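Local coordinates for fiber protein (PDB 3F0Y), which forms the trimeric knob of the adenovirus fiber, the part that binds cellular receptors, with CD46 a receptor of species B knobs, at residues Y144-S147 / D148-F152. Numbering follows the deposited sequence.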
ATOM      1  N   TYR A 144     -10.142  12.915  -4.423  1.00 18.67           N
ATOM      2  CA  TYR A 144     -10.584  13.620  -5.610  1.00 18.88           C
ATOM      3  C   TYR A 144      -9.817  14.937  -5.677  1.00 19.04           C
ATOM      4  O   TYR A 144      -9.813  15.705  -4.715  1.00 19.06           O
ATOM      5  CB  TYR A 144     -12.091  13.880  -5.552  1.00 18.84           C
ATOM      6  CG  TYR A 144     -12.562  14.908  -6.552  1.00 18.80           C
ATOM      7  CD1 TYR A 144     -12.701  14.584  -7.897  1.00 18.63           C
ATOM      8  CD2 TYR A 144     -12.854  16.210  -6.158  1.00 18.85           C
ATOM      9  CE1 TYR A 144     -13.123  15.521  -8.820  1.00 18.83           C
ATOM     10  CE2 TYR A 144     -13.280  17.157  -7.075  1.00 18.56           C
ATOM     11  CZ  TYR A 144     -13.410  16.806  -8.406  1.00 18.84           C
ATOM     12  OH  TYR A 144     -13.828  17.731  -9.330  1.00 19.39           O
ATOM     13  N   THR A 145      -9.164  15.185  -6.808  1.00 19.34           N
ATOM     14  CA  THR A 145      -8.450  16.436  -7.031  1.00 19.69           C
ATOM     15  C   THR A 145      -9.443  17.484  -7.529  1.00 19.98           C
ATOM     16  O   THR A 145     -10.002  17.349  -8.620  1.00 19.85           O
ATOM     17  CB  THR A 145      -7.306  16.262  -8.050  1.00 19.68           C
ATOM     18  OG1 THR A 145      -6.447  15.195  -7.625  1.00 20.09           O
ATOM     19  CG2 THR A 145      -6.493  17.543  -8.175  1.00 19.21           C
ATOM     20  N   ALA A 146      -9.661  18.514  -6.717  1.00 20.47           N
ATOM     21  CA  ALA A 146     -10.670  19.531  -7.001  1.00 20.98           C
ATOM     22  C   ALA A 146     -10.164  20.572  -7.991  1.00 21.45           C
ATOM     23  O   ALA A 146      -8.967  20.655  -8.266  1.00 21.44           O
ATOM     24  CB  ALA A 146     -11.116  20.206  -5.712  1.00 20.96           C
ATOM     25  N   SER A 147     -11.095  21.373  -8.507  1.00 22.04           N
ATOM     26  CA  SER A 147     -10.785  22.426  -9.476  1.00 22.46           C
ATOM     27  C   SER A 147      -9.798  23.462  -8.932  1.00 22.97           C
ATOM     28  O   SER A 147      -9.081  24.096  -9.707  1.00 23.27           O
ATOM     29  CB  SER A 147     -12.073  23.123  -9.934  1.00 22.43           C
ATOM     30  OG  SER A 147     -12.806  23.625  -8.829  1.00 22.47           O
ATOM     31  N   ASP A 148      -9.764  23.626  -7.608  1.00 23.46           N
ATOM     32  CA  ASP A 148      -8.788  24.507  -6.952  1.00 23.74           C
ATOM     33  C   ASP A 148      -7.493  23.775  -6.554  1.00 23.92           C
ATOM     34  O   ASP A 148      -6.671  24.322  -5.818  1.00 24.21           O
ATOM     35  CB  ASP A 148      -9.417  25.194  -5.728  1.00 23.99           C
ATOM     36  CG  ASP A 148      -9.812  24.215  -4.627  1.00 24.80           C
ATOM     37  OD1 ASP A 148      -9.735  22.984  -4.839  1.00 25.67           O
ATOM     38  OD2 ASP A 148     -10.213  24.689  -3.542  1.00 25.49           O
ATOM     39  N   HIS A 149      -7.333  22.544  -7.042  1.00 23.99           N
ATOM     40  CA  HIS A 149      -6.132  21.724  -6.832  1.00 23.97           C
ATOM     41  C   HIS A 149      -5.954  21.209  -5.397  1.00 23.86           C
ATOM     42  O   HIS A 149      -4.883  20.706  -5.046  1.00 24.06           O
ATOM     43  CB  HIS A 149      -4.871  22.463  -7.309  1.00 24.40           C
ATOM     44  CG  HIS A 149      -5.032  23.127  -8.642  1.00 25.21           C
ATOM     45  ND1 HIS A 149      -4.990  22.430  -9.831  1.00 26.35           N
ATOM     46  CD2 HIS A 149      -5.247  24.423  -8.973  1.00 26.14           C
ATOM     47  CE1 HIS A 149      -5.168  23.268 -10.837  1.00 26.36           C
ATOM     48  NE2 HIS A 149      -5.326  24.483 -10.343  1.00 26.84           N
ATOM     49  N   THR A 150      -6.998  21.309  -4.578  1.00 23.42           N
ATOM     50  CA  THR A 150      -6.981  20.718  -3.241  1.00 23.01           C
ATOM     51  C   THR A 150      -7.377  19.245  -3.347  1.00 22.63           C
ATOM     52  O   THR A 150      -8.068  18.850  -4.289  1.00 22.76           O
ATOM     53  CB  THR A 150      -7.943  21.442  -2.283  1.00 22.99           C
ATOM     54  OG1 THR A 150      -9.286  21.336  -2.773  1.00 23.32           O
ATOM     55  CG2 THR A 150      -7.564  22.911  -2.149  1.00 23.13           C
ATOM     56  N   ALA A 151      -6.936  18.445  -2.380  1.00 22.11           N
ATOM     57  CA  ALA A 151      -7.227  17.014  -2.355  1.00 21.64           C
ATOM     58  C   ALA A 151      -8.404  16.731  -1.429  1.00 21.21           C
ATOM     59  O   ALA A 151      -8.311  16.938  -0.220  1.00 21.25           O
ATOM     60  CB  ALA A 151      -6.002  16.236  -1.903  1.00 21.66           C
ATOM     61  N   PHE A 152      -9.506  16.256  -2.005  1.00 20.58           N
ATOM     62  CA  PHE A 152     -10.711  15.928  -1.248  1.00 20.31           C
ATOM     63  C   PHE A 152     -10.717  14.441  -0.896  1.00 19.93           C
ATOM     64  O   PHE A 152     -10.834  13.600  -1.787  1.00 19.74           O
ATOM     65  CB  PHE A 152     -11.956  16.274  -2.067  1.00 20.16           C
ATOM     66  CG  PHE A 152     -13.246  16.048  -1.331  1.00 20.30           C
ATOM     67  CD1 PHE A 152     -13.800  17.052  -0.550  1.00 20.08           C
ATOM     68  CD2 PHE A 152     -13.905  14.832  -1.419  1.00 20.05           C
ATOM     69  CE1 PHE A 152     -14.992  16.846   0.131  1.00 20.28           C
ATOM     70  CE2 PHE A 152     -15.091  14.619  -0.742  1.00 20.27           C
ATOM     71  CZ  PHE A 152     -15.638  15.627   0.033  1.00 20.03           C
TER
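Tyr144 and Phe152 face each other where the two strands of a β-hairpin run into its loop, an antiparallel hydrogen-bonded pair (Tyr144 N to Phe152 O and Phe152 N to Tyr144 O, 2.8 Å each). Their side chains leave the same face of the sheet yet do not stack: CB of Phe152 lies at the edge of the tyrosine ring, 4.2 Å from Tyr144 CD2, while its own ring leads away to meet Trp179 edge-to-face. Ala146 N then donates almost straight to Thr150 O (2.9 Å, 177°), and Ala146 O accepts from His149 N, closing a type I turn. His149, its last residue, takes a positive phi (70°), uncommon for a residue with a side chain, at the position of a G1 β-bulge, which matches the strands' right-handed twist. Ser147 O stands 3.8 Å above one face of its ring.

Asp148 and Thr150 suit an Asx turn, supplying acceptor and donors. Asp148 CG sits between the backbone N and the carbonyl carbon (chi1 64°), bringing OD1 back to accept from Thr150 OG1 (2.7 Å) and Thr150 N, both from one face of the carboxylate. Ala146 CB, a small methyl, fits 3.2 Å from Asp148 OD1.

Glu186 binds Tyr144 OH and Ser147 N, and Thr145 OG1 bonds Tyr139 of the second subunit. Strand 137-145 is the outer strand, within this chain, of a four-stranded antiparallel sheet, with 151-160 between it and 171-180.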